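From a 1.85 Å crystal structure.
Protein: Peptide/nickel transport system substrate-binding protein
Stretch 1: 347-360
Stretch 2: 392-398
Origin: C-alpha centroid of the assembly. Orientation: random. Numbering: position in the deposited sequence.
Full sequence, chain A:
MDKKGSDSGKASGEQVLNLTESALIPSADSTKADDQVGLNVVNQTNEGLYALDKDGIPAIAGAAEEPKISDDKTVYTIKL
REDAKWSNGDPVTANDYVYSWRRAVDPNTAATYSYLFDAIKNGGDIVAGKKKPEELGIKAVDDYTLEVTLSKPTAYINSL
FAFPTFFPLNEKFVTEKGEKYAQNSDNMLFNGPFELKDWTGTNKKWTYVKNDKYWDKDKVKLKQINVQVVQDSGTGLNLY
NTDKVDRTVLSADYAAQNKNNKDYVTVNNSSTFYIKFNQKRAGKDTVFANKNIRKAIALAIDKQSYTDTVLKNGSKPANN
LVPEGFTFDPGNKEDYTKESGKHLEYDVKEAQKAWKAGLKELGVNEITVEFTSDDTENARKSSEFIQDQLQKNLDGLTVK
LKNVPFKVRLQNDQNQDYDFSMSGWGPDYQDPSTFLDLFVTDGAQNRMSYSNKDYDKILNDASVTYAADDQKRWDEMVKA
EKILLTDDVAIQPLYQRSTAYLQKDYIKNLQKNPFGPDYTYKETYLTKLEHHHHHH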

# COMPACT_ATOMS: atom_id res chain seq x y z
N ASP A 347 17.53 -14.10 -16.99
CA ASP A 347 18.64 -14.51 -17.87
C ASP A 347 19.78 -15.07 -17.00
O ASP A 347 20.57 -14.30 -16.45
CB ASP A 347 19.11 -13.31 -18.71
CG ASP A 347 20.08 -13.68 -19.82
OD1 ASP A 347 21.01 -14.49 -19.61
OD2 ASP A 347 19.91 -13.12 -20.93
N VAL A 348 19.87 -16.39 -16.89
CA VAL A 348 20.88 -17.00 -16.02
C VAL A 348 22.31 -16.63 -16.48
O VAL A 348 23.16 -16.29 -15.65
CB VAL A 348 20.71 -18.54 -15.88
CG1 VAL A 348 21.83 -19.14 -15.03
CG2 VAL A 348 19.36 -18.88 -15.26
N LYS A 349 22.55 -16.65 -17.79
CA LYS A 349 23.89 -16.33 -18.31
C LYS A 349 24.30 -14.89 -18.02
O LYS A 349 25.42 -14.65 -17.52
CB LYS A 349 24.00 -16.64 -19.81
CG LYS A 349 24.20 -18.12 -20.08
CD LYS A 349 24.51 -18.42 -21.54
CE LYS A 349 24.26 -19.88 -21.85
NZ LYS A 349 24.48 -20.18 -23.29
N GLU A 350 23.42 -13.94 -18.29
CA GLU A 350 23.73 -12.54 -17.97
C GLU A 350 23.86 -12.32 -16.46
O GLU A 350 24.68 -11.51 -16.05
CB GLU A 350 22.71 -11.56 -18.58
CG GLU A 350 22.93 -11.29 -20.07
CD GLU A 350 24.24 -10.55 -20.37
OE1 GLU A 350 24.64 -9.65 -19.59
OE2 GLU A 350 24.87 -10.87 -21.39
N ALA A 351 23.08 -13.05 -15.66
CA ALA A 351 23.22 -13.05 -14.19
C ALA A 351 24.60 -13.53 -13.72
O ALA A 351 25.21 -12.94 -12.84
CB ALA A 351 22.15 -13.92 -13.55
N GLN A 352 25.05 -14.63 -14.32
CA GLN A 352 26.34 -15.24 -13.98
C GLN A 352 27.52 -14.35 -14.41
O GLN A 352 28.51 -14.28 -13.70
CB GLN A 352 26.44 -16.66 -14.58
CG GLN A 352 25.55 -17.65 -13.84
CD GLN A 352 25.37 -18.99 -14.54
OE1 GLN A 352 25.66 -19.15 -15.73
NE2 GLN A 352 24.88 -19.97 -13.78
N LYS A 353 27.39 -13.68 -15.55
CA LYS A 353 28.35 -12.66 -15.98
C LYS A 353 28.49 -11.54 -14.92
O LYS A 353 29.60 -11.22 -14.50
CB LYS A 353 27.94 -12.05 -17.34
CG LYS A 353 28.93 -11.02 -17.88
CD LYS A 353 28.56 -10.44 -19.24
CE LYS A 353 29.79 -9.79 -19.87
NZ LYS A 353 29.46 -8.73 -20.86
N ALA A 354 27.36 -10.98 -14.51
CA ALA A 354 27.34 -9.95 -13.46
C ALA A 354 27.89 -10.48 -12.14
O ALA A 354 28.62 -9.78 -11.45
CB ALA A 354 25.92 -9.41 -13.26
N TRP A 355 27.52 -11.71 -11.78
CA TRP A 355 27.99 -12.33 -10.55
C TRP A 355 29.53 -12.45 -10.51
O TRP A 355 30.15 -12.01 -9.53
CB TRP A 355 27.34 -13.71 -10.39
CG TRP A 355 27.72 -14.50 -9.19
CD1 TRP A 355 28.34 -15.70 -9.19
CD2 TRP A 355 27.46 -14.19 -7.82
NE1 TRP A 355 28.50 -16.16 -7.92
CE2 TRP A 355 27.97 -15.25 -7.05
CE3 TRP A 355 26.83 -13.11 -7.17
CZ2 TRP A 355 27.90 -15.26 -5.66
CZ3 TRP A 355 26.76 -13.13 -5.79
CH2 TRP A 355 27.30 -14.20 -5.05
N LYS A 356 30.12 -13.02 -11.55
CA LYS A 356 31.60 -13.16 -11.60
C LYS A 356 32.31 -11.79 -11.49
O LYS A 356 33.30 -11.66 -10.75
CB LYS A 356 32.05 -13.93 -12.87
CG LYS A 356 31.63 -15.40 -12.89
CD LYS A 356 32.40 -16.28 -13.87
CE LYS A 356 31.77 -16.37 -15.26
NZ LYS A 356 30.49 -17.13 -15.29
N ALA A 357 31.80 -10.79 -12.20
CA ALA A 357 32.39 -9.44 -12.21
C ALA A 357 32.26 -8.74 -10.87
O ALA A 357 33.20 -8.10 -10.39
CB ALA A 357 31.77 -8.60 -13.32
N GLY A 358 31.08 -8.83 -10.26
CA GLY A 358 30.85 -8.32 -8.91
C GLY A 358 31.76 -8.93 -7.87
O GLY A 358 32.35 -8.21 -7.08
N LEU A 359 31.89 -10.26 -7.88
CA LEU A 359 32.75 -10.98 -6.93
C LEU A 359 34.22 -10.56 -7.07
O LEU A 359 34.94 -10.46 -6.06
CB LEU A 359 32.66 -12.49 -7.16
CG LEU A 359 31.40 -13.22 -6.69
CD1 LEU A 359 31.40 -14.65 -7.22
CD2 LEU A 359 31.30 -13.21 -5.17
N LYS A 360 34.65 -10.34 -8.31
CA LYS A 360 36.00 -9.85 -8.60
C LYS A 360 36.20 -8.42 -8.04
O LYS A 360 37.22 -8.12 -7.41
CB LYS A 360 36.26 -9.89 -10.11
CG LYS A 360 37.71 -9.79 -10.52
CD LYS A 360 37.88 -9.64 -12.03
CE LYS A 360 37.55 -10.91 -12.82
NZ LYS A 360 38.56 -12.01 -12.65
N LYS A 392 21.39 -22.21 -6.62
CA LYS A 392 21.77 -23.10 -7.73
C LYS A 392 22.44 -22.34 -8.88
O LYS A 392 23.32 -22.89 -9.53
CB LYS A 392 20.57 -23.91 -8.25
CG LYS A 392 19.67 -23.18 -9.23
CD LYS A 392 18.57 -24.08 -9.77
CE LYS A 392 17.68 -23.30 -10.72
NZ LYS A 392 16.39 -24.02 -10.89
N ASN A 393 22.03 -21.09 -9.12
CA ASN A 393 22.50 -20.31 -10.28
C ASN A 393 23.80 -19.52 -10.02
O ASN A 393 24.55 -19.27 -10.97
CB ASN A 393 21.41 -19.35 -10.79
CG ASN A 393 20.26 -20.07 -11.51
OD1 ASN A 393 20.47 -21.10 -12.14
ND2 ASN A 393 19.06 -19.51 -11.45
N LEU A 394 24.05 -19.13 -8.77
CA LEU A 394 25.17 -18.27 -8.42
C LEU A 394 26.13 -18.93 -7.42
O LEU A 394 25.93 -18.85 -6.20
CB LEU A 394 24.62 -16.95 -7.85
CG LEU A 394 23.68 -16.14 -8.74
CD1 LEU A 394 23.34 -14.86 -8.01
CD2 LEU A 394 24.30 -15.82 -10.09
N ASP A 395 27.18 -19.56 -7.95
CA ASP A 395 28.12 -20.38 -7.16
C ASP A 395 28.82 -19.53 -6.11
O ASP A 395 29.39 -18.49 -6.43
CB ASP A 395 29.20 -21.00 -8.07
CG ASP A 395 28.64 -22.00 -9.08
OD1 ASP A 395 27.53 -22.53 -8.90
OD2 ASP A 395 29.34 -22.28 -10.08
N GLY A 396 28.78 -20.00 -4.86
CA GLY A 396 29.35 -19.29 -3.72
C GLY A 396 28.37 -18.37 -2.99
O GLY A 396 28.76 -17.65 -2.08
N LEU A 397 27.10 -18.39 -3.38
CA LEU A 397 26.08 -17.58 -2.71
C LEU A 397 25.31 -18.45 -1.73
O LEU A 397 24.80 -19.51 -2.10
CB LEU A 397 25.13 -16.95 -3.74
CG LEU A 397 24.02 -16.06 -3.19
CD1 LEU A 397 24.56 -14.81 -2.52
CD2 LEU A 397 23.05 -15.67 -4.28
N THR A 398 25.29 -18.02 -0.47
CA THR A 398 24.40 -18.55 0.54
C THR A 398 23.33 -17.50 0.77
O THR A 398 23.64 -16.30 0.87
CB THR A 398 25.12 -18.81 1.87
OG1 THR A 398 26.17 -19.75 1.67
CG2 THR A 398 24.17 -19.38 2.91

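Stretch 1 is a helix from Val348 onward, and stretch 2 is the tail of another helix that gives way at Leu394 to a turn and then a strand beginning at Leu397. The CA pairing gives the register: Val348 lies 6.8 Å (CA to CA) from Asn393, Gln352 CA lies 6.4 Å from Leu394 CA, and Leu359 CA is 9.5 Å from Gly396 CA. The backbones are therefore close near the start of the first helix and wider apart toward its later turns, where the indole of Trp355 occupies the space between them. Together the two stretches bury 383 Å², and Trp355 alone has 110 Å² covered by its partner.

The first helix is anchored at its start by Asp347, whose OD1 accepts from Glu350 N at 2.8 Å with an N-H...O angle of 174°, a capping bond that satisfies an amide with no preceding helical carbonyl to pair with. Residues 348, 351, 352, 355 and 359 then recur at spacings of three and four, so that one side of the helix meets stretch 2 while Lys349, Glu350 and Lys353 stay out of reach.

Trp355 is the main bump. With chi1 at 179° and chi2 at -118°, its ring extends along the turn, and one face, part of the edge and the far end of the ring each meet a different residue of stretch 2. Leu394 covers one face: its CB sits 3.8 Å from the centroid of the five-membered ring and only 9° off the ring normal, a CH-pi contact. From there the Leu394 side chain reaches back toward the helix, its CD2 lying 3.7 Å from Trp355 CB and 4.5 Å from Ala351 CB. The Ala351 methyl points toward stretch 2 and borders this end of the leucine. At the far end of the indole, CH2 packs 3.7 Å from Leu397 CB, an apolar contact at an oblique approach.

The ring edge carries the polar chemistry. Trp355 NE1 donates to Asp395 O at 2.9 Å and 155°, so the one polar atom of the indole is paired with a backbone carbonyl near the ring plane. That carbonyl belongs to a type II turn from Leu394 to Leu397, closed by Leu397 N donating to Leu394 O at 3.1 Å. Gly396 passes along the same edge, with its C atom 4.1 Å from Trp355 CZ2. Its phi/psi of 92/5 would jam a CB against the preceding carbonyl oxygen, so the turn itself calls for glycine here.

One helical turn earlier, Gln352 makes the second cross-stretch hydrogen bond. Its CA-to-CB bond points sideways, but the end of the side chain comes nearer, and NE2 donates to Asn393 O at 2.9 Å with a nearly linear angle of 169°. The bond satisfies the carbonyl of Asn393, the last helical residue before Leu394 leaves helical phi/psi. Next to it, Val348 CG1 rests 3.7 Å from Asn393 OD1, a van der Waals contact, while Asn393 ND2 is hydrogen-bonded elsewhere in the structure.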